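Alanine dehydrogenase (Archaeoglobus fulgidus, PDB 1OMO) catalyses the reversible NAD(+)-dependent oxidative deamination of L-alanine to pyruvate and ammonium, working as a homodimer. Local coordinates at residues G222-D227 with G247-V252; G151-Y156 with R173-S178. All coordinates share one frame; numbering follows the deposited sequence.

Interaction 1. Residues G222-D227 with G247-V252; sequences GKQELD and GGEINV. With NA (sodium ion), chain C; NAD (nicotinamide-adenine-dinucleotide), chain D.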
ATOM      1  N   GLY A 222     -14.505   5.938  15.610  1.00 28.03           N
ATOM      2  CA  GLY A 222     -15.576   6.823  16.052  1.00 25.92           C
ATOM      3  C   GLY A 222     -16.886   6.711  15.289  1.00 27.04           C
ATOM      4  O   GLY A 222     -17.914   7.218  15.758  1.00 28.49           O
ATOM      5  N   LYS A 223     -16.872   6.106  14.100  1.00 26.27           N
ATOM      6  CA  LYS A 223     -18.130   5.913  13.379  1.00 26.94           C
ATOM      7  C   LYS A 223     -18.888   4.887  14.224  1.00 25.03           C
ATOM      8  O   LYS A 223     -18.264   4.010  14.843  1.00 21.19           O
ATOM      9  CB  LYS A 223     -17.911   5.365  11.961  1.00 28.96           C
ATOM     10  CG  LYS A 223     -17.612   6.428  10.887  1.00 32.67           C
ATOM     11  CD  LYS A 223     -17.567   5.732   9.492  1.00 34.78           C
ATOM     12  CE  LYS A 223     -17.308   6.698   8.343  1.00 35.01           C
ATOM     13  NZ  LYS A 223     -17.228   6.031   7.013  1.00 33.37           N
ATOM     14  N   GLN A 224     -20.217   5.018  14.252  1.00 23.85           N
ATOM     15  CA  GLN A 224     -21.079   4.131  15.033  1.00 23.96           C
ATOM     16  C   GLN A 224     -22.559   4.340  14.690  1.00 23.92           C
ATOM     17  O   GLN A 224     -23.051   5.465  14.799  1.00 25.21           O
ATOM     18  CB  GLN A 224     -20.872   4.428  16.506  1.00 26.22           C
ATOM     19  CG  GLN A 224     -21.910   3.797  17.441  1.00 31.15           C
ATOM     20  CD  GLN A 224     -21.850   4.410  18.840  1.00 32.08           C
ATOM     21  OE1 GLN A 224     -22.076   5.611  19.014  1.00 37.85           O
ATOM     22  NE2 GLN A 224     -21.531   3.602  19.827  1.00 30.69           N
ATOM     23  N   GLU A 225     -23.278   3.288  14.296  1.00 21.26           N
ATOM     24  CA  GLU A 225     -24.702   3.447  13.950  1.00 21.40           C
ATOM     25  C   GLU A 225     -25.705   2.791  14.898  1.00 21.40           C
ATOM     26  O   GLU A 225     -26.915   3.108  14.860  1.00 19.91           O
ATOM     27  CB  GLU A 225     -25.007   2.886  12.565  1.00 19.83           C
ATOM     28  CG  GLU A 225     -24.131   3.369  11.456  1.00 23.23           C
ATOM     29  CD  GLU A 225     -24.525   2.714  10.136  1.00 24.37           C
ATOM     30  OE1 GLU A 225     -24.010   1.623   9.817  1.00 25.76           O
ATOM     31  OE2 GLU A 225     -25.372   3.278   9.428  1.00 25.68           O
ATOM     32  N   LEU A 226     -25.218   1.887  15.741  1.00 18.93           N
ATOM     33  CA  LEU A 226     -26.102   1.149  16.617  1.00 19.51           C
ATOM     34  C   LEU A 226     -25.994   1.442  18.079  1.00 19.40           C
ATOM     35  O   LEU A 226     -24.898   1.597  18.608  1.00 16.93           O
ATOM     36  CB  LEU A 226     -25.880  -0.356  16.416  1.00 20.04           C
ATOM     37  CG  LEU A 226     -26.763  -1.124  15.416  1.00 22.27           C
ATOM     38  CD1 LEU A 226     -26.978  -0.345  14.158  1.00 19.09           C
ATOM     39  CD2 LEU A 226     -26.142  -2.472  15.125  1.00 20.25           C
ATOM     40  N   ASP A 227     -27.171   1.521  18.703  1.00 18.78           N
ATOM     41  CA  ASP A 227     -27.328   1.692  20.142  1.00 18.02           C
ATOM     42  C   ASP A 227     -26.441   0.573  20.626  1.00 17.36           C
ATOM     43  O   ASP A 227     -26.599  -0.547  20.188  1.00 17.94           O
ATOM     44  CB  ASP A 227     -28.790   1.364  20.559  1.00 19.49           C
ATOM     45  CG  ASP A 227     -29.069   1.576  22.070  1.00 18.28           C
ATOM     46  OD1 ASP A 227     -28.130   1.568  22.888  1.00 18.71           O
ATOM     47  OD2 ASP A 227     -30.250   1.736  22.447  1.00 20.63           O
ATOM     48  N   GLY A 247     -12.350   0.355  13.292  1.00 23.26           N
ATOM     49  CA  GLY A 247     -13.344   1.198  12.664  1.00 21.40           C
ATOM     50  C   GLY A 247     -14.698   0.615  12.276  1.00 20.10           C
ATOM     51  O   GLY A 247     -15.464   1.291  11.597  1.00 22.44           O
ATOM     52  N   GLY A 248     -15.012  -0.603  12.695  1.00 18.50           N
ATOM     53  CA  GLY A 248     -16.307  -1.189  12.354  1.00 19.91           C
ATOM     54  C   GLY A 248     -17.453  -0.726  13.254  1.00 19.55           C
ATOM     55  O   GLY A 248     -17.259   0.126  14.092  1.00 17.90           O
ATOM     56  N   GLU A 249     -18.647  -1.289  13.099  1.00 19.66           N
ATOM     57  CA  GLU A 249     -19.752  -0.857  13.935  1.00 19.52           C
ATOM     58  C   GLU A 249     -19.408  -1.030  15.421  1.00 19.49           C
ATOM     59  O   GLU A 249     -19.905  -0.263  16.275  1.00 18.98           O
ATOM     60  CB  GLU A 249     -21.035  -1.624  13.565  1.00 18.72           C
ATOM     61  CG  GLU A 249     -22.278  -1.388  14.461  1.00 16.91           C
ATOM     62  CD  GLU A 249     -22.634   0.074  14.638  1.00 16.78           C
ATOM     63  OE1 GLU A 249     -22.483   0.857  13.676  1.00 16.08           O
ATOM     64  OE2 GLU A 249     -23.083   0.436  15.744  1.00 13.98           O
ATOM     65  N   ILE A 250     -18.551  -1.996  15.748  1.00 16.51           N
ATOM     66  CA  ILE A 250     -18.215  -2.180  17.160  1.00 17.56           C
ATOM     67  C   ILE A 250     -17.050  -1.324  17.698  1.00 19.89           C
ATOM     68  O   ILE A 250     -16.741  -1.433  18.886  1.00 20.74           O
ATOM     69  CB  ILE A 250     -17.834  -3.638  17.490  1.00 15.69           C
ATOM     70  CG1 ILE A 250     -16.438  -3.952  16.975  1.00 15.96           C
ATOM     71  CG2 ILE A 250     -18.779  -4.605  16.815  1.00 19.37           C
ATOM     72  CD1 ILE A 250     -15.953  -5.314  17.405  1.00 14.39           C
ATOM     73  N   ASN A 251     -16.412  -0.475  16.880  1.00 19.50           N
ATOM     74  CA  ASN A 251     -15.227   0.246  17.404  1.00 21.30           C
ATOM     75  C   ASN A 251     -15.407   1.094  18.673  1.00 20.47           C
ATOM     76  O   ASN A 251     -14.635   0.936  19.618  1.00 21.09           O
ATOM     77  CB  ASN A 251     -14.506   1.027  16.266  1.00 19.31           C
ATOM     78  CG  ASN A 251     -15.091   2.399  15.990  1.00 22.28           C
ATOM     79  OD1 ASN A 251     -14.716   3.402  16.622  1.00 22.58           O
ATOM     80  ND2 ASN A 251     -15.993   2.464  15.014  1.00 18.97           N
ATOM     81  N   VAL A 252     -16.438   1.935  18.721  1.00 21.25           N
ATOM     82  CA  VAL A 252     -16.721   2.796  19.892  1.00 23.74           C
ATOM     83  C   VAL A 252     -16.987   1.946  21.139  1.00 24.13           C
ATOM     84  O   VAL A 252     -16.435   2.191  22.222  1.00 25.32           O
ATOM     85  CB  VAL A 252     -17.960   3.746  19.610  1.00 25.05           C
ATOM     86  CG1 VAL A 252     -18.267   4.647  20.820  1.00 27.01           C
ATOM     87  CG2 VAL A 252     -17.666   4.623  18.410  1.00 23.14           C
TER
HETATM   88 NA    NA C 900     -22.257   0.408  10.959  1.00 19.58          NA
HETATM   89  PA  NAD D 400     -23.873   8.198   0.620  1.00 42.62           P
HETATM   90  O1A NAD D 400     -23.489   9.529   1.151  1.00 41.84           O
HETATM   91  O2A NAD D 400     -24.341   8.088  -0.837  1.00 43.02           O
HETATM   92  O5B NAD D 400     -24.972   7.310   1.476  1.00 39.47           O
HETATM   93  C5B NAD D 400     -25.261   7.577   2.912  1.00 35.24           C
HETATM   94  C4B NAD D 400     -26.765   7.946   3.003  1.00 32.55           C
HETATM   95  O4B NAD D 400     -26.969   8.139   4.472  1.00 28.95           O
HETATM   96  C3B NAD D 400     -27.216   9.359   2.396  1.00 31.27           C
HETATM   97  O3B NAD D 400     -28.332   9.189   1.435  1.00 28.82           O
HETATM   98  C2B NAD D 400     -27.591  10.238   3.614  1.00 28.97           C
HETATM   99  O2B NAD D 400     -28.506  11.261   3.460  1.00 27.63           O
HETATM  100  C1B NAD D 400     -27.951   9.132   4.654  1.00 29.36           C
HETATM  101  N9A NAD D 400     -27.748   9.530   6.016  1.00 28.41           N
HETATM  102  C8A NAD D 400     -26.758  10.274   6.626  1.00 30.16           C
HETATM  103  N7A NAD D 400     -26.924  10.402   7.926  1.00 31.29           N
HETATM  104  C5A NAD D 400     -28.032   9.754   8.257  1.00 26.49           C
HETATM  105  C6A NAD D 400     -28.700   9.541   9.542  1.00 26.41           C
HETATM  106  N6A NAD D 400     -28.238  10.055  10.654  1.00 24.99           N
HETATM  107  N1A NAD D 400     -29.853   8.779   9.477  1.00 24.17           N
HETATM  108  C2A NAD D 400     -30.354   8.251   8.336  1.00 27.02           C
HETATM  109  N3A NAD D 400     -29.747   8.434   7.073  1.00 25.01           N
HETATM  110  C4A NAD D 400     -28.579   9.178   7.089  1.00 27.03           C
HETATM  111  O3  NAD D 400     -22.786   6.952   0.817  1.00 35.43           O
HETATM  112  PN  NAD D 400     -22.721   5.319   0.352  1.00 38.15           P
HETATM  113  O1N NAD D 400     -24.077   4.947  -0.187  1.00 40.39           O
HETATM  114  O2N NAD D 400     -21.444   5.089  -0.431  1.00 37.75           O
HETATM  115  O5D NAD D 400     -22.568   4.671   1.901  1.00 39.15           O
HETATM  116  C5D NAD D 400     -21.528   5.530   2.711  1.00 41.45           C
HETATM  117  C4D NAD D 400     -21.180   4.910   4.024  1.00 44.01           C
HETATM  118  O4D NAD D 400     -20.690   3.484   3.736  1.00 45.94           O
HETATM  119  C3D NAD D 400     -19.992   5.578   4.786  1.00 43.52           C
HETATM  120  O3D NAD D 400     -20.051   5.339   6.205  1.00 42.92           O
HETATM  121  C2D NAD D 400     -18.807   4.886   4.104  1.00 42.97           C
HETATM  122  O2D NAD D 400     -17.563   5.205   4.635  1.00 41.14           O
HETATM  123  C1D NAD D 400     -19.279   3.358   4.182  1.00 44.29           C
HETATM  124  N1N NAD D 400     -18.756   2.345   3.201  1.00 44.63           N
HETATM  125  C2N NAD D 400     -18.266   1.136   3.864  1.00 44.12           C
HETATM  126  C3N NAD D 400     -17.942   0.066   2.954  1.00 44.92           C
HETATM  127  C7N NAD D 400     -17.379  -1.283   3.708  1.00 45.93           C
HETATM  128  O7N NAD D 400     -16.648  -2.074   3.045  1.00 46.39           O
HETATM  129  N7N NAD D 400     -17.744  -1.493   5.013  1.00 46.40           N
HETATM  130  C4N NAD D 400     -18.069   0.083   1.545  1.00 43.63           C
HETATM  131  C5N NAD D 400     -18.573   1.345   1.027  1.00 43.73           C
HETATM  132  C6N NAD D 400     -18.911   2.441   1.837  1.00 44.10           C
HETATM  133  O   HOH W   1     -18.606   2.241  16.760  1.00 21.28           O
HETATM  134  O   HOH W   2     -20.144   0.555  18.944  1.00 28.03           O
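The carboxylate of Glu249 grips two successive backbone amides of the facing loop. Its OE1 takes the amide of Glu225 through the syn lone pair (N to OE1 2.6 Å), whereas OE2 receives Leu226 N from 41° above the carboxylate plane, also at 2.6 Å. A bend at chi2 (53°) turns CD away from an extended course, and glutamate suits the place because both its oxygens can accept.

A sodium ion joins the same two residues. It lies 2.4 Å from Glu225 OE1 and 2.8 Å from Glu249 OE1, with Ala218 completing the observed site; the other oxygen of Glu225 is held by the amide of Thr195.

The side-chain amide of Asn251 both accepts and donates: OD1 accepts from Gly222 N at 2.7 Å, while ND2 is shared between Lys223 O and Gly248 O. At phi 83° a side chain on Gly222 would press on the preceding carbonyl oxygen, which explains the glycine. One water ties Lys223 O and Glu249 O to the amide of Val252.

Van der Waals contact is modest. Val252 lies across the Gln224 chain at about a right angle, its CG1 3.6 Å from Gln224 NE2, and its CG2 rests against the carbonyls of Gly222 and Lys223.

Lys223, extended beyond CG, hydrogen-bonds through NZ to the NAD ribose oxygen O3D and forms a salt bridge with Asp219. The neighbouring carboxylates of Glu225 and Glu249 would be expected to repel; the sodium ion bound by both probably offsets this, joining two acidic side chains beside the loop that presents Lys223 to the cofactor.

Interaction 2. Residues G151-Y156 with R173-S178; sequences GEVKAY and RGISAS. With NAD (nicotinamide-adenine-dinucleotide), chain D.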
ATOM      1  N   GLY A 151     -40.240  -9.387   0.440  1.00 26.17           N
ATOM      2  CA  GLY A 151     -41.656  -9.125   0.586  1.00 25.06           C
ATOM      3  C   GLY A 151     -41.999  -7.658   0.697  1.00 25.34           C
ATOM      4  O   GLY A 151     -42.915  -7.192   0.032  1.00 23.44           O
ATOM      5  N   GLU A 152     -41.251  -6.938   1.526  1.00 24.52           N
ATOM      6  CA  GLU A 152     -41.494  -5.529   1.732  1.00 25.87           C
ATOM      7  C   GLU A 152     -40.242  -4.755   2.107  1.00 25.05           C
ATOM      8  O   GLU A 152     -39.391  -5.255   2.835  1.00 26.47           O
ATOM      9  CB  GLU A 152     -42.516  -5.325   2.842  1.00 25.79           C
ATOM     10  CG  GLU A 152     -42.853  -3.862   3.053  1.00 28.02           C
ATOM     11  CD  GLU A 152     -43.566  -3.610   4.376  1.00 28.50           C
ATOM     12  OE1 GLU A 152     -43.980  -2.461   4.637  1.00 27.75           O
ATOM     13  OE2 GLU A 152     -43.700  -4.568   5.158  1.00 28.89           O
ATOM     14  N   VAL A 153     -40.154  -3.522   1.617  1.00 24.48           N
ATOM     15  CA  VAL A 153     -39.028  -2.647   1.912  1.00 21.26           C
ATOM     16  C   VAL A 153     -39.522  -1.425   2.684  1.00 21.85           C
ATOM     17  O   VAL A 153     -40.501  -0.789   2.296  1.00 20.59           O
ATOM     18  CB  VAL A 153     -38.307  -2.211   0.600  1.00 20.03           C
ATOM     19  CG1 VAL A 153     -37.389  -0.981   0.866  1.00 12.55           C
ATOM     20  CG2 VAL A 153     -37.492  -3.409   0.061  1.00 20.31           C
ATOM     21  N   LYS A 154     -38.857  -1.139   3.799  1.00 21.32           N
ATOM     22  CA  LYS A 154     -39.166   0.026   4.622  1.00 20.43           C
ATOM     23  C   LYS A 154     -37.919   0.918   4.575  1.00 20.29           C
ATOM     24  O   LYS A 154     -36.867   0.529   5.092  1.00 21.40           O
ATOM     25  CB  LYS A 154     -39.465  -0.433   6.039  1.00 22.08           C
ATOM     26  CG  LYS A 154     -40.653  -1.409   6.079  1.00 23.75           C
ATOM     27  CD  LYS A 154     -40.769  -2.103   7.424  1.00 23.31           C
ATOM     28  CE  LYS A 154     -41.979  -1.687   8.198  1.00 23.69           C
ATOM     29  NZ  LYS A 154     -41.961  -2.430   9.485  1.00 24.05           N
ATOM     30  N   ALA A 155     -38.024   2.101   3.969  1.00 16.76           N
ATOM     31  CA  ALA A 155     -36.856   2.967   3.810  1.00 17.75           C
ATOM     32  C   ALA A 155     -36.794   4.304   4.547  1.00 16.00           C
ATOM     33  O   ALA A 155     -37.697   5.125   4.447  1.00 19.18           O
ATOM     34  CB  ALA A 155     -36.635   3.211   2.319  1.00 17.00           C
ATOM     35  N   TYR A 156     -35.703   4.535   5.248  1.00 16.22           N
ATOM     36  CA  TYR A 156     -35.524   5.782   5.970  1.00 18.30           C
ATOM     37  C   TYR A 156     -34.206   6.479   5.696  1.00 20.32           C
ATOM     38  O   TYR A 156     -33.139   5.864   5.780  1.00 21.88           O
ATOM     39  CB  TYR A 156     -35.583   5.569   7.481  1.00 18.36           C
ATOM     40  CG  TYR A 156     -35.122   6.808   8.255  1.00 20.34           C
ATOM     41  CD1 TYR A 156     -33.816   6.903   8.766  1.00 19.11           C
ATOM     42  CD2 TYR A 156     -35.989   7.907   8.441  1.00 17.80           C
ATOM     43  CE1 TYR A 156     -33.381   8.059   9.444  1.00 19.98           C
ATOM     44  CE2 TYR A 156     -35.559   9.066   9.107  1.00 20.99           C
ATOM     45  CZ  TYR A 156     -34.258   9.135   9.606  1.00 22.73           C
ATOM     46  OH  TYR A 156     -33.837  10.290  10.235  1.00 26.01           O
ATOM     47  N   ARG A 173     -38.885  -2.334  -9.903  1.00 40.72           N
ATOM     48  CA  ARG A 173     -38.626  -3.745 -10.142  1.00 39.84           C
ATOM     49  C   ARG A 173     -39.569  -4.645  -9.362  1.00 38.47           C
ATOM     50  O   ARG A 173     -39.203  -5.737  -8.939  1.00 39.81           O
ATOM     51  CB  ARG A 173     -37.151  -4.112  -9.877  1.00 39.87           C
ATOM     52  CG  ARG A 173     -36.396  -3.300  -8.860  1.00 41.47           C
ATOM     53  CD  ARG A 173     -35.006  -2.922  -9.391  1.00 40.14           C
ATOM     54  NE  ARG A 173     -35.032  -1.620 -10.047  1.00 40.06           N
ATOM     55  CZ  ARG A 173     -34.020  -1.113 -10.726  1.00 38.63           C
ATOM     56  NH1 ARG A 173     -34.127   0.072 -11.286  1.00 39.05           N
ATOM     57  NH2 ARG A 173     -32.910  -1.800 -10.846  1.00 39.90           N
ATOM     58  N   GLY A 174     -40.790  -4.156  -9.169  1.00 37.56           N
ATOM     59  CA  GLY A 174     -41.824  -4.910  -8.484  1.00 34.71           C
ATOM     60  C   GLY A 174     -41.702  -5.191  -7.002  1.00 33.71           C
ATOM     61  O   GLY A 174     -42.457  -5.990  -6.460  1.00 33.83           O
ATOM     62  N   ILE A 175     -40.765  -4.564  -6.316  1.00 31.69           N
ATOM     63  CA  ILE A 175     -40.681  -4.833  -4.900  1.00 29.52           C
ATOM     64  C   ILE A 175     -41.529  -3.831  -4.118  1.00 28.50           C
ATOM     65  O   ILE A 175     -41.329  -2.611  -4.212  1.00 26.76           O
ATOM     66  CB  ILE A 175     -39.242  -4.768  -4.410  1.00 30.31           C
ATOM     67  CG1 ILE A 175     -38.430  -5.922  -5.000  1.00 30.56           C
ATOM     68  CG2 ILE A 175     -39.225  -4.834  -2.893  1.00 31.73           C
ATOM     69  CD1 ILE A 175     -36.917  -5.694  -4.975  1.00 28.37           C
ATOM     70  N   SER A 176     -42.495  -4.343  -3.363  1.00 25.84           N
ATOM     71  CA  SER A 176     -43.341  -3.474  -2.551  1.00 27.15           C
ATOM     72  C   SER A 176     -42.450  -2.673  -1.579  1.00 26.31           C
ATOM     73  O   SER A 176     -41.605  -3.238  -0.884  1.00 25.40           O
ATOM     74  CB  SER A 176     -44.352  -4.318  -1.776  1.00 27.83           C
ATOM     75  OG  SER A 176     -44.428  -3.899  -0.419  1.00 32.22           O
ATOM     76  N   ALA A 177     -42.641  -1.359  -1.525  1.00 25.11           N
ATOM     77  CA  ALA A 177     -41.802  -0.536  -0.659  1.00 25.47           C
ATOM     78  C   ALA A 177     -42.413   0.820  -0.262  1.00 24.87           C
ATOM     79  O   ALA A 177     -43.250   1.355  -0.968  1.00 22.69           O
ATOM     80  CB  ALA A 177     -40.427  -0.322  -1.339  1.00 21.00           C
ATOM     81  N   SER A 178     -41.976   1.368   0.870  1.00 23.17           N
ATOM     82  CA  SER A 178     -42.509   2.650   1.307  1.00 23.72           C
ATOM     83  C   SER A 178     -41.501   3.409   2.142  1.00 22.29           C
ATOM     84  O   SER A 178     -40.624   2.814   2.755  1.00 22.31           O
ATOM     85  CB  SER A 178     -43.786   2.452   2.137  1.00 22.25           C
ATOM     86  OG  SER A 178     -43.491   2.143   3.504  1.00 21.67           O
TER
HETATM   87  PA  NAD D 400     -23.873   8.198   0.620  1.00 42.62           P
HETATM   88  O1A NAD D 400     -23.489   9.529   1.151  1.00 41.84           O
HETATM   89  O2A NAD D 400     -24.341   8.088  -0.837  1.00 43.02           O
HETATM   90  O5B NAD D 400     -24.972   7.310   1.476  1.00 39.47           O
HETATM   91  C5B NAD D 400     -25.261   7.577   2.912  1.00 35.24           C
HETATM   92  C4B NAD D 400     -26.765   7.946   3.003  1.00 32.55           C
HETATM   93  O4B NAD D 400     -26.969   8.139   4.472  1.00 28.95           O
HETATM   94  C3B NAD D 400     -27.216   9.359   2.396  1.00 31.27           C
HETATM   95  O3B NAD D 400     -28.332   9.189   1.435  1.00 28.82           O
HETATM   96  C2B NAD D 400     -27.591  10.238   3.614  1.00 28.97           C
HETATM   97  O2B NAD D 400     -28.506  11.261   3.460  1.00 27.63           O
HETATM   98  C1B NAD D 400     -27.951   9.132   4.654  1.00 29.36           C
HETATM   99  N9A NAD D 400     -27.748   9.530   6.016  1.00 28.41           N
HETATM  100  C8A NAD D 400     -26.758  10.274   6.626  1.00 30.16           C
HETATM  101  N7A NAD D 400     -26.924  10.402   7.926  1.00 31.29           N
HETATM  102  C5A NAD D 400     -28.032   9.754   8.257  1.00 26.49           C
HETATM  103  C6A NAD D 400     -28.700   9.541   9.542  1.00 26.41           C
HETATM  104  N6A NAD D 400     -28.238  10.055  10.654  1.00 24.99           N
HETATM  105  N1A NAD D 400     -29.853   8.779   9.477  1.00 24.17           N
HETATM  106  C2A NAD D 400     -30.354   8.251   8.336  1.00 27.02           C
HETATM  107  N3A NAD D 400     -29.747   8.434   7.073  1.00 25.01           N
HETATM  108  C4A NAD D 400     -28.579   9.178   7.089  1.00 27.03           C
HETATM  109  O3  NAD D 400     -22.786   6.952   0.817  1.00 35.43           O
HETATM  110  PN  NAD D 400     -22.721   5.319   0.352  1.00 38.15           P
HETATM  111  O1N NAD D 400     -24.077   4.947  -0.187  1.00 40.39           O
HETATM  112  O2N NAD D 400     -21.444   5.089  -0.431  1.00 37.75           O
HETATM  113  O5D NAD D 400     -22.568   4.671   1.901  1.00 39.15           O
HETATM  114  C5D NAD D 400     -21.528   5.530   2.711  1.00 41.45           C
HETATM  115  C4D NAD D 400     -21.180   4.910   4.024  1.00 44.01           C
HETATM  116  O4D NAD D 400     -20.690   3.484   3.736  1.00 45.94           O
HETATM  117  C3D NAD D 400     -19.992   5.578   4.786  1.00 43.52           C
HETATM  118  O3D NAD D 400     -20.051   5.339   6.205  1.00 42.92           O
HETATM  119  C2D NAD D 400     -18.807   4.886   4.104  1.00 42.97           C
HETATM  120  O2D NAD D 400     -17.563   5.205   4.635  1.00 41.14           O
HETATM  121  C1D NAD D 400     -19.279   3.358   4.182  1.00 44.29           C
HETATM  122  N1N NAD D 400     -18.756   2.345   3.201  1.00 44.63           N
HETATM  123  C2N NAD D 400     -18.266   1.136   3.864  1.00 44.12           C
HETATM  124  C3N NAD D 400     -17.942   0.066   2.954  1.00 44.92           C
HETATM  125  C7N NAD D 400     -17.379  -1.283   3.708  1.00 45.93           C
HETATM  126  O7N NAD D 400     -16.648  -2.074   3.045  1.00 46.39           O
HETATM  127  N7N NAD D 400     -17.744  -1.493   5.013  1.00 46.40           N
HETATM  128  C4N NAD D 400     -18.069   0.083   1.545  1.00 43.63           C
HETATM  129  C5N NAD D 400     -18.573   1.345   1.027  1.00 43.73           C
HETATM  130  C6N NAD D 400     -18.911   2.441   1.837  1.00 44.10           C
HETATM  131  O   HOH W   3     -42.441  -7.181  -2.912  1.00 27.38           O
HETATM  132  O   HOH W   4     -43.036  -0.850   2.979  1.00 28.09           O
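Val153 and Ala177 face each other across two parallel strands, with their CB atoms 3.4 Å apart on the same side of the sheet. This is the tight part of the contact: alanine's single methyl fits where the backbones approach most closely, and CG2 of the branched Val153, set anti to the carbonyl carbon, reaches obliquely to CG2 of Ile175 at 3.7 Å. Around this apolar patch the backbones pair in parallel fashion. Val153 gives its amide to Ser176 O and takes that of Ser178 on its own carbonyl, and Ala155 N continues the pattern to Ser178 O at 3.0 Å in a nearly straight bond (173°). The CA of Ala177 also approaches Val153 O, adding a CA-H...O contact.

Toward solvent the fit is looser and water takes over. Ser176 is exposed, small enough for this edge, and its OG lies 3.7 Å from Gly151 O and touches Glu152 CG loosely; a water bridges Ser176 N to Gly151 O. On the sheet face of Lys154 and Ser178, a second water donates to Glu152 OE1 and Val153 O and accepts from Ser178 OG. Serine suits position 178, where its hydroxyl bonds both to this water and to the Gln180 side chain.

The buried Lys154 extends its ammonium group, NZ, to a salt bridge with Glu184. Tyr156, at the strand's end, brings CE1 to 3.2 Å from NAD C2A, beside the adenine. Gly174, with positive phi, closes helix 160-172 in a Schellman motif before the chain enters strand 177-179. That helix covers the Val153 and Ala177 face through Phe166 and Cys170, and strand 127-131 flanks strand 152-156 away from the outermost strand 177-179.

How the interactions relate
From the N terminus, strand 152-156 comes first; the chain then runs through helix 160-172 and returns beside it, so interaction 2 closes a beta-alpha-beta unit at one border of the parallel Rossmann sheet. Interaction 1 opens only later, after strand 212-215, and closes a loop that carries helix 228-232, strand 234-238 and helix 241-247. The two closures therefore follow in series, neither nesting nor crossing. The centres of interaction 1 and interaction 2 are about 27 Å apart, and the two do not touch. NAD spans the gap: its adenine lies beside the strand of interaction 2 and its nicotinamide ribose meets the loop of interaction 1.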